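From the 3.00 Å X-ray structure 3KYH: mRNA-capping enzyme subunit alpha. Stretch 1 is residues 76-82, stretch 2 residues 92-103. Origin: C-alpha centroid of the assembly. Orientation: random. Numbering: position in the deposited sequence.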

# COMPACT_ATOMS: atom_id res chain seq x y z
N LEU C 76 -30.33 34.56 6.90
CA LEU C 76 -30.08 33.15 6.77
C LEU C 76 -31.42 32.48 6.80
O LEU C 76 -31.92 32.23 7.90
N ARG C 77 -32.04 32.27 5.63
CA ARG C 77 -33.34 31.58 5.57
C ARG C 77 -33.29 30.22 6.28
O ARG C 77 -32.57 29.29 5.89
N VAL C 78 -34.15 30.16 7.28
CA VAL C 78 -34.18 29.21 8.38
C VAL C 78 -35.67 29.15 8.78
O VAL C 78 -36.22 30.19 9.21
N LEU C 79 -36.35 28.01 8.56
CA LEU C 79 -37.77 27.90 9.01
C LEU C 79 -37.80 27.76 10.49
O LEU C 79 -36.72 27.52 11.09
N MET C 80 -38.99 27.98 11.05
CA MET C 80 -39.24 27.61 12.45
C MET C 80 -40.07 26.34 12.54
O MET C 80 -41.11 26.21 11.85
N PHE C 81 -39.63 25.42 13.39
CA PHE C 81 -40.41 24.21 13.68
C PHE C 81 -40.64 24.02 15.16
O PHE C 81 -39.69 23.87 15.93
N ILE C 82 -41.91 24.06 15.57
CA ILE C 82 -42.24 23.86 17.00
C ILE C 82 -43.23 22.75 17.31
O ILE C 82 -44.41 22.81 16.91
N GLY C 92 -40.27 21.96 21.81
CA GLY C 92 -39.02 22.09 21.08
C GLY C 92 -38.97 23.22 20.08
O GLY C 92 -39.89 23.39 19.28
N CYS C 93 -37.84 23.92 20.09
CA CYS C 93 -37.59 25.08 19.25
C CYS C 93 -36.55 24.75 18.18
O CYS C 93 -35.36 24.63 18.49
N PHE C 94 -37.03 24.59 16.95
CA PHE C 94 -36.22 24.02 15.85
C PHE C 94 -36.12 24.85 14.57
O PHE C 94 -37.06 25.58 14.20
N MET C 95 -34.98 24.69 13.88
CA MET C 95 -34.58 25.56 12.75
C MET C 95 -34.11 24.81 11.51
O MET C 95 -33.17 24.03 11.58
N ILE C 96 -34.73 25.10 10.36
CA ILE C 96 -34.44 24.38 9.11
C ILE C 96 -33.80 25.25 8.00
O ILE C 96 -34.48 26.05 7.32
N ASP C 97 -32.48 25.10 7.83
CA ASP C 97 -31.67 25.88 6.86
C ASP C 97 -31.88 25.47 5.40
O ASP C 97 -32.80 24.71 5.12
N ARG C 98 -31.06 26.00 4.47
CA ARG C 98 -31.25 25.86 3.00
C ARG C 98 -31.07 24.41 2.54
O ARG C 98 -31.86 23.84 1.76
N GLU C 99 -29.98 23.82 3.00
CA GLU C 99 -29.87 22.37 3.03
C GLU C 99 -30.72 21.99 4.25
O GLU C 99 -30.71 22.72 5.25
N ASN C 100 -31.51 20.92 4.16
CA ASN C 100 -32.41 20.52 5.26
C ASN C 100 -31.70 20.00 6.51
O ASN C 100 -31.45 18.79 6.66
N ASN C 101 -31.34 20.95 7.37
CA ASN C 101 -30.53 20.67 8.55
C ASN C 101 -31.16 21.38 9.75
O ASN C 101 -31.63 22.51 9.61
N TYR C 102 -31.19 20.71 10.91
CA TYR C 102 -32.08 21.08 12.02
C TYR C 102 -31.41 21.65 13.29
O TYR C 102 -30.68 20.94 13.99
N TYR C 103 -31.75 22.89 13.63
CA TYR C 103 -31.11 23.57 14.76
C TYR C 103 -31.94 23.57 16.06
O TYR C 103 -33.17 23.48 15.99

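What sets the direction of each side chain? Leu 79 to Phe 81 pair with Phe 94 to Ile 96 as antiparallel strands, locked by four backbone hydrogen bonds: Leu 79 N to Ile 96 O (3.0 Å), Ile 96 N to Leu 79 O (3.2 Å), Phe 81 N to Phe 94 O (2.7 Å) and Phe 94 N to Phe 81 O (2.9 Å). Alternation along the strands then puts Leu 79, Phe 81, Phe 94 and Ile 96 on one face of the sheet, and Met 80, Ile 82, Cys 93 and Met 95 on the other.

How do the side chains meet on the Phe 81 face? Ile 96, chi1 p and chi2 t, brings its end nearer the partner strand, and its CG1 lies a tight 3.0 Å from CB of Leu 79, whose chi1 (-105°) and chi2 (112°) both fall between wells. Phe 81 and Phe 94 touch through their CB atoms at 3.9 Å, but the rings diverge: Phe 81 is t, whereas Phe 94 is m and its end leads away. The Phe 81 ring instead meets Tyr 102, also m, with CD2 4.2 Å from Tyr 102 CE2.

What fills the methionine face? Met 95, with chi1 and chi2 both m, places its SD 3.3 Å from Val 78 CG1 and 3.9 Å from Met 80 SD. Met 80, t then p, carries its CE to 3.8 Å from SG of Cys 93, itself t. These buried contacts are apolar.

Where do polar side chains enter? They gather where the pairing gives way to a turn. Arg 77 NH1 and Arg 98 NH1 approach to 4.3 Å, a like-charge contact, while Arg 77 NE and NH2 are hydrogen-bonded elsewhere in the structure. Asp 97, chi1 p, turns its end away from the first stretch, and its OD1 accepts a nearly straight hydrogen bond from Asn 101 ND2 (2.9 Å), bracing the turn.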

# COMPACT_ATOMS: atom_id res chain seq x y z
CB LEU C 76 -29.22 32.65 7.94
CG LEU C 76 -28.54 31.29 7.76
CD1 LEU C 76 -27.41 31.35 6.73
CD2 LEU C 76 -28.00 30.71 9.07
CB ARG C 77 -33.89 31.41 4.15
CG ARG C 77 -35.27 30.70 4.11
CD ARG C 77 -36.34 31.70 3.69
NE ARG C 77 -37.59 31.07 3.27
CZ ARG C 77 -37.71 30.26 2.21
NH1 ARG C 77 -36.65 29.97 1.45
NH2 ARG C 77 -38.90 29.73 1.94
CB VAL C 78 -33.28 29.82 9.50
CG1 VAL C 78 -33.80 29.59 10.89
CG2 VAL C 78 -31.87 29.31 9.41
CB LEU C 79 -38.67 26.81 8.40
CG LEU C 79 -39.70 27.33 7.39
CD1 LEU C 79 -39.42 26.90 5.98
CD2 LEU C 79 -41.04 26.88 7.71
CB MET C 80 -39.90 28.75 13.24
CG MET C 80 -40.16 28.40 14.71
SD MET C 80 -38.64 28.53 15.67
CE MET C 80 -39.01 29.97 16.69
CB PHE C 81 -39.71 22.97 13.11
CG PHE C 81 -40.51 21.70 13.22
CD1 PHE C 81 -41.90 21.68 13.05
CD2 PHE C 81 -39.83 20.48 13.36
CE1 PHE C 81 -42.60 20.48 13.09
CE2 PHE C 81 -40.51 19.26 13.40
CZ PHE C 81 -41.91 19.27 13.26
CB ILE C 82 -42.51 25.16 17.83
CG1 ILE C 82 -43.19 26.26 16.99
CG2 ILE C 82 -41.19 25.74 18.33
CD1 ILE C 82 -44.65 26.09 16.80
CB CYS C 93 -37.12 26.25 20.12
SG CYS C 93 -37.17 27.79 19.22
CB PHE C 94 -36.67 22.58 15.54
CG PHE C 94 -36.23 21.56 16.57
CD1 PHE C 94 -36.65 21.63 17.90
CD2 PHE C 94 -35.45 20.46 16.17
CE1 PHE C 94 -36.24 20.68 18.84
CE2 PHE C 94 -35.06 19.48 17.09
CZ PHE C 94 -35.46 19.58 18.42
CB MET C 95 -33.47 26.51 13.21
CG MET C 95 -33.87 27.59 14.21
SD MET C 95 -35.28 28.61 13.72
CE MET C 95 -34.75 30.25 14.31
CB ILE C 96 -35.69 23.56 8.63
CG1 ILE C 96 -36.80 24.45 8.06
CG2 ILE C 96 -36.26 22.72 9.79
CD1 ILE C 96 -38.08 23.73 7.69
CB ASP C 97 -30.19 26.00 7.27
CG ASP C 97 -29.50 24.64 7.42
OD1 ASP C 97 -28.26 24.55 7.62
OD2 ASP C 97 -30.22 23.63 7.34
CB ARG C 98 -30.30 26.82 2.26
CG ARG C 98 -30.59 27.04 0.75
CD ARG C 98 -31.54 28.21 0.48
NE ARG C 98 -30.86 29.50 0.55
CZ ARG C 98 -31.42 30.68 0.32
NH1 ARG C 98 -32.71 30.77 0.00
NH2 ARG C 98 -30.69 31.79 0.40
CB GLU C 99 -28.38 21.99 3.17
CG GLU C 99 -28.08 20.51 3.14
CD GLU C 99 -28.49 19.84 1.84
OE1 GLU C 99 -27.89 20.17 0.80
OE2 GLU C 99 -29.42 19.00 1.87
CB ASN C 100 -33.47 19.53 4.79
CG ASN C 100 -34.80 20.18 4.53
OD1 ASN C 100 -35.78 19.96 5.26
ND2 ASN C 100 -34.84 21.01 3.50
CB ASN C 101 -29.09 21.13 8.32
CG ASN C 101 -28.64 20.95 6.85
OD1 ASN C 101 -28.61 19.83 6.32
ND2 ASN C 101 -28.29 22.07 6.21
CB TYR C 102 -32.97 19.88 12.38
CG TYR C 102 -34.16 19.64 11.47
CD1 TYR C 102 -34.05 19.68 10.07
CD2 TYR C 102 -35.42 19.31 12.02
CE1 TYR C 102 -35.13 19.43 9.27
CE2 TYR C 102 -36.51 19.04 11.21
CZ TYR C 102 -36.36 19.10 9.84
OH TYR C 102 -37.44 18.87 9.02
CB TYR C 103 -30.54 24.94 14.32
CG TYR C 103 -29.47 24.82 13.24
CD1 TYR C 103 -29.77 25.01 11.88
CD2 TYR C 103 -28.16 24.47 13.57
CE1 TYR C 103 -28.77 24.88 10.89
CE2 TYR C 103 -27.16 24.31 12.60
CZ TYR C 103 -27.47 24.52 11.27
OH TYR C 103 -26.46 24.36 10.35